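PDB 5NV9: Sodium/sialic acid symporter SiaT from Proteus mirabilis, which couples the inward sodium gradient to the uptake of the sialic acid N-acetylneuraminic acid across the bacterial inner membrane. Local coordinates for residues L122-G134 and F407-L421. Residues are numbered along the deposited sequence; the frame is centred on the assembly and turned at random.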
loop_
_atom_site.group_PDB
_atom_site.type_symbol
_atom_site.label_atom_id
_atom_site.label_comp_id
_atom_site.label_asym_id
_atom_site.label_seq_id
_atom_site.Cartn_x
_atom_site.Cartn_y
_atom_site.Cartn_z
ATOM N N LEU A 122 1.338 8.809 -19.650
ATOM C CA LEU A 122 2.720 8.597 -19.331
ATOM C C LEU A 122 3.231 9.304 -18.087
ATOM O O LEU A 122 4.129 8.755 -17.340
ATOM C CB LEU A 122 3.589 8.993 -20.519
ATOM C CG LEU A 122 3.553 8.032 -21.703
ATOM C CD1 LEU A 122 4.259 8.647 -22.887
ATOM C CD2 LEU A 122 4.224 6.730 -21.327
ATOM N N PHE A 123 2.723 10.510 -17.842
ATOM C CA PHE A 123 3.106 11.197 -16.636
ATOM C C PHE A 123 2.667 10.337 -15.439
ATOM O O PHE A 123 3.472 10.113 -14.515
ATOM C CB PHE A 123 2.549 12.592 -16.512
ATOM C CG PHE A 123 2.622 13.154 -15.120
ATOM C CD1 PHE A 123 3.794 13.684 -14.629
ATOM C CD2 PHE A 123 1.501 13.157 -14.302
ATOM C CE1 PHE A 123 3.864 14.200 -13.353
ATOM C CE2 PHE A 123 1.553 13.615 -12.987
ATOM C CZ PHE A 123 2.735 14.174 -12.524
ATOM N N ALA A 124 1.437 9.838 -15.480
ATOM C CA ALA A 124 0.881 9.049 -14.370
ATOM C C ALA A 124 1.567 7.696 -14.179
ATOM O O ALA A 124 1.828 7.315 -13.057
ATOM C CB ALA A 124 -0.651 8.883 -14.509
ATOM N N SER A 125 1.819 6.983 -15.290
ATOM C CA SER A 125 2.459 5.704 -15.285
ATOM C C SER A 125 3.920 5.755 -14.743
ATOM O O SER A 125 4.320 4.930 -13.910
ATOM C CB SER A 125 2.460 5.167 -16.713
ATOM O OG SER A 125 2.908 3.853 -16.749
ATOM N N LEU A 126 4.709 6.728 -15.202
ATOM C CA LEU A 126 6.068 6.929 -14.720
ATOM C C LEU A 126 6.069 7.331 -13.243
ATOM O O LEU A 126 6.919 6.856 -12.467
ATOM C CB LEU A 126 6.796 7.968 -15.581
ATOM C CG LEU A 126 7.002 7.515 -17.023
ATOM C CD1 LEU A 126 7.399 8.679 -17.884
ATOM C CD2 LEU A 126 8.058 6.414 -17.143
ATOM N N SER A 127 5.113 8.144 -12.807
ATOM C CA SER A 127 5.044 8.516 -11.402
ATOM C C SER A 127 4.705 7.265 -10.530
ATOM O O SER A 127 5.258 7.091 -9.441
ATOM C CB SER A 127 3.991 9.581 -11.157
ATOM O OG SER A 127 4.330 10.810 -11.761
ATOM N N PHE A 128 3.792 6.414 -11.024
ATOM C CA PHE A 128 3.435 5.191 -10.347
ATOM C C PHE A 128 4.652 4.308 -10.206
ATOM O O PHE A 128 4.973 3.871 -9.098
ATOM C CB PHE A 128 2.260 4.406 -10.988
ATOM C CG PHE A 128 2.048 3.065 -10.356
ATOM C CD1 PHE A 128 1.253 2.925 -9.221
ATOM C CD2 PHE A 128 2.729 1.964 -10.816
ATOM C CE1 PHE A 128 1.119 1.703 -8.590
ATOM C CE2 PHE A 128 2.602 0.722 -10.171
ATOM C CZ PHE A 128 1.777 0.583 -9.081
HETATM N N MSE A 129 5.293 4.012 -11.327
HETATM C CA MSE A 129 6.396 3.053 -11.367
HETATM C C MSE A 129 7.520 3.504 -10.445
HETATM O O MSE A 129 8.031 2.718 -9.650
HETATM C CB MSE A 129 6.847 2.865 -12.787
HETATM C CG MSE A 129 5.805 2.084 -13.525
HETATM SE SE MSE A 129 6.526 1.555 -15.285
HETATM C CE MSE A 129 6.241 3.286 -16.165
ATOM N N LEU A 130 7.893 4.775 -10.517
ATOM C CA LEU A 130 8.923 5.316 -9.628
ATOM C C LEU A 130 8.491 5.344 -8.175
ATOM O O LEU A 130 9.301 5.050 -7.325
ATOM C CB LEU A 130 9.358 6.714 -10.065
ATOM C CG LEU A 130 10.051 6.721 -11.424
ATOM C CD1 LEU A 130 10.189 8.145 -11.956
ATOM C CD2 LEU A 130 11.397 6.009 -11.334
ATOM N N PHE A 131 7.240 5.674 -7.878
ATOM C CA PHE A 131 6.797 5.698 -6.492
ATOM C C PHE A 131 6.899 4.292 -5.885
ATOM O O PHE A 131 7.430 4.096 -4.773
ATOM C CB PHE A 131 5.378 6.235 -6.283
ATOM C CG PHE A 131 4.985 6.258 -4.825
ATOM C CD1 PHE A 131 5.550 7.192 -3.956
ATOM C CD2 PHE A 131 4.148 5.259 -4.267
ATOM C CE1 PHE A 131 5.235 7.182 -2.578
ATOM C CE2 PHE A 131 3.837 5.235 -2.893
ATOM C CZ PHE A 131 4.374 6.193 -2.048
ATOM N N HIS A 132 6.449 3.305 -6.634
ATOM C CA HIS A 132 6.445 1.928 -6.138
ATOM C C HIS A 132 7.794 1.244 -6.027
ATOM O O HIS A 132 7.967 0.363 -5.154
ATOM C CB HIS A 132 5.399 1.105 -6.878
ATOM C CG HIS A 132 4.043 1.381 -6.343
ATOM N ND1 HIS A 132 3.387 0.500 -5.520
ATOM C CD2 HIS A 132 3.333 2.518 -6.328
ATOM C CE1 HIS A 132 2.270 1.045 -5.097
ATOM N NE2 HIS A 132 2.202 2.269 -5.585
ATOM N N ILE A 133 8.740 1.637 -6.863
ATOM C CA ILE A 133 10.123 1.279 -6.583
ATOM C C ILE A 133 10.577 1.757 -5.196
ATOM O O ILE A 133 11.198 0.975 -4.434
ATOM C CB ILE A 133 11.055 1.800 -7.646
ATOM C CG1 ILE A 133 10.730 1.137 -8.991
ATOM C CG2 ILE A 133 12.518 1.547 -7.251
ATOM C CD1 ILE A 133 11.378 -0.209 -9.170
ATOM N N GLY A 134 10.250 3.006 -4.848
ATOM C CA GLY A 134 10.436 3.483 -3.499
ATOM C C GLY A 134 9.638 2.745 -2.412
ATOM O O GLY A 134 10.166 2.473 -1.330
ATOM N N PHE A 407 15.002 11.770 -3.785
ATOM C CA PHE A 407 14.208 11.082 -4.842
ATOM C C PHE A 407 12.839 10.666 -4.294
ATOM O O PHE A 407 11.800 11.036 -4.829
ATOM C CB PHE A 407 14.885 9.812 -5.398
ATOM C CG PHE A 407 13.889 8.780 -5.920
ATOM C CD1 PHE A 407 13.333 8.903 -7.195
ATOM C CD2 PHE A 407 13.460 7.710 -5.110
ATOM C CE1 PHE A 407 12.402 7.977 -7.663
ATOM C CE2 PHE A 407 12.522 6.789 -5.571
ATOM C CZ PHE A 407 12.002 6.918 -6.854
ATOM N N ASN A 408 12.857 9.890 -3.215
ATOM C CA ASN A 408 11.650 9.282 -2.716
ATOM C C ASN A 408 10.585 10.327 -2.330
ATOM O O ASN A 408 9.418 10.264 -2.778
ATOM C CB ASN A 408 11.975 8.379 -1.533
ATOM C CG ASN A 408 10.750 8.048 -0.735
ATOM O OD1 ASN A 408 9.950 7.193 -1.132
ATOM N ND2 ASN A 408 10.561 8.757 0.378
ATOM N N SER A 409 10.986 11.300 -1.514
ATOM C CA SER A 409 10.047 12.325 -1.098
ATOM C C SER A 409 9.578 13.135 -2.327
ATOM O O SER A 409 8.400 13.484 -2.422
ATOM C CB SER A 409 10.614 13.208 0.024
ATOM O OG SER A 409 11.470 14.200 -0.478
ATOM N N LEU A 410 10.485 13.352 -3.283
ATOM C CA LEU A 410 10.187 14.063 -4.535
ATOM C C LEU A 410 9.131 13.357 -5.419
ATOM O O LEU A 410 8.160 13.991 -5.872
ATOM C CB LEU A 410 11.483 14.236 -5.326
ATOM C CG LEU A 410 11.430 15.056 -6.595
ATOM C CD1 LEU A 410 10.772 16.389 -6.304
ATOM C CD2 LEU A 410 12.853 15.237 -7.103
ATOM N N ILE A 411 9.329 12.054 -5.661
ATOM C CA ILE A 411 8.402 11.246 -6.505
ATOM C C ILE A 411 7.022 11.061 -5.814
ATOM O O ILE A 411 5.965 11.063 -6.477
ATOM C CB ILE A 411 9.035 9.876 -6.867
ATOM C CG1 ILE A 411 8.107 9.086 -7.757
ATOM C CG2 ILE A 411 9.333 9.045 -5.639
ATOM C CD1 ILE A 411 7.724 9.878 -9.011
ATOM N N GLY A 412 7.058 10.925 -4.479
ATOM C CA GLY A 412 5.866 10.888 -3.635
ATOM C C GLY A 412 4.934 12.055 -3.848
ATOM O O GLY A 412 3.714 11.900 -3.819
ATOM N N LEU A 413 5.502 13.233 -4.072
ATOM C CA LEU A 413 4.690 14.382 -4.337
ATOM C C LEU A 413 3.845 14.251 -5.628
ATOM O O LEU A 413 2.835 14.967 -5.774
ATOM C CB LEU A 413 5.572 15.601 -4.459
ATOM C CG LEU A 413 6.389 16.020 -3.231
ATOM C CD1 LEU A 413 7.351 17.150 -3.624
ATOM C CD2 LEU A 413 5.436 16.448 -2.144
HETATM N N MSE A 414 4.245 13.378 -6.552
HETATM C CA MSE A 414 3.511 13.176 -7.831
HETATM C C MSE A 414 2.216 12.394 -7.689
HETATM O O MSE A 414 1.381 12.443 -8.610
HETATM C CB MSE A 414 4.320 12.568 -8.973
HETATM C CG MSE A 414 5.697 13.206 -9.159
HETATM SE SE MSE A 414 5.464 15.016 -9.870
HETATM C CE MSE A 414 5.989 16.061 -8.254
ATOM N N GLY A 415 1.975 11.768 -6.531
ATOM C CA GLY A 415 0.714 11.107 -6.251
ATOM C C GLY A 415 -0.514 11.990 -6.290
ATOM O O GLY A 415 -1.586 11.579 -6.786
ATOM N N GLY A 416 -0.371 13.199 -5.777
ATOM C CA GLY A 416 -1.420 14.190 -5.851
ATOM C C GLY A 416 -1.828 14.484 -7.297
ATOM O O GLY A 416 -2.994 14.298 -7.676
ATOM N N PRO A 417 -0.877 14.930 -8.128
ATOM C CA PRO A 417 -1.230 15.242 -9.538
ATOM C C PRO A 417 -1.793 14.010 -10.274
ATOM O O PRO A 417 -2.727 14.126 -11.053
ATOM C CB PRO A 417 0.103 15.736 -10.133
ATOM C CG PRO A 417 0.931 16.178 -8.971
ATOM C CD PRO A 417 0.508 15.302 -7.812
HETATM N N MSE A 418 -1.253 12.803 -10.020
HETATM C CA MSE A 418 -1.780 11.623 -10.707
HETATM C C MSE A 418 -3.258 11.428 -10.380
HETATM O O MSE A 418 -4.112 11.127 -11.264
HETATM C CB MSE A 418 -0.840 10.488 -10.301
HETATM C CG MSE A 418 -1.245 9.095 -10.751
HETATM SE SE MSE A 418 -0.039 7.761 -9.900
HETATM C CE MSE A 418 1.355 9.065 -9.418
ATOM N N THR A 419 -3.596 11.629 -9.123
ATOM C CA THR A 419 -4.945 11.394 -8.628
ATOM C C THR A 419 -5.903 12.487 -9.121
ATOM O O THR A 419 -7.093 12.219 -9.415
ATOM C CB THR A 419 -4.971 11.404 -7.088
ATOM O OG1 THR A 419 -4.153 10.350 -6.555
ATOM C CG2 THR A 419 -6.371 11.295 -6.573
ATOM N N GLY A 420 -5.412 13.728 -9.183
ATOM C CA GLY A 420 -6.234 14.820 -9.731
ATOM C C GLY A 420 -6.669 14.581 -11.188
ATOM O O GLY A 420 -7.774 14.954 -11.605
ATOM N N LEU A 421 -5.744 14.037 -11.984
ATOM C CA LEU A 421 -6.021 13.707 -13.349
ATOM C C LEU A 421 -7.215 12.798 -13.484
ATOM O O LEU A 421 -8.001 13.033 -14.383
ATOM C CB LEU A 421 -4.819 13.096 -14.048
ATOM C CG LEU A 421 -3.658 14.044 -14.393
ATOM C CD1 LEU A 421 -2.376 13.274 -14.738
ATOM C CD2 LEU A 421 -4.015 14.942 -15.562
#
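From F123 meeting L421 to G134 meeting N408, helix 122-134 runs roughly antiparallel to the helical stretches 407-412 and 415-421, its axis approaching those of these stretches to 9.1 and 9.6 Å at 142° and 139°. F123 reaches across with its ring edge: CG stands anti to the backbone N (chi1 164°), which sends CE2 to within 3.8 Å of P417 CB and leaves CD2 beside L421 CD1. The selenomethionine M414, its chain bent at chi2 and chi3, lays SE against the same rim, 3.9 Å from F123 CZ, a Met-aromatic contact made edge-on rather than over the face. In one of its two conformers, so only tentatively, S127 places OG above one face of that ring and against M414 CB, and hydrogen-bonds back to F123 O at 3.0 Å; hydroxyl and S127 N then come from opposite faces of the carbonyl plane. Beside it, selenomethionine M418 packs CG on A124 CB (3.8 Å), where the backbones come closest. Farther along, I411 CG1 fits against L130 CB and F131 N, each 3.5 Å away, and the F131 ring meets G412 CA obliquely. The F407 ring, poorly ordered and so less certainly placed, sets its edge atom CZ near L130 O. No hydrogen bond crosses the interface. Helix 459-475 touches P417 and L421 through V469, and H132 is hydrogen-bonded to S347 of helix 328-361. This is apolar packing of transmembrane helices in the LeuT fold, joining a broken helix with a G412-G415 type I turn to the helix that carries sialic acid-binding R135, which F131 adjoins.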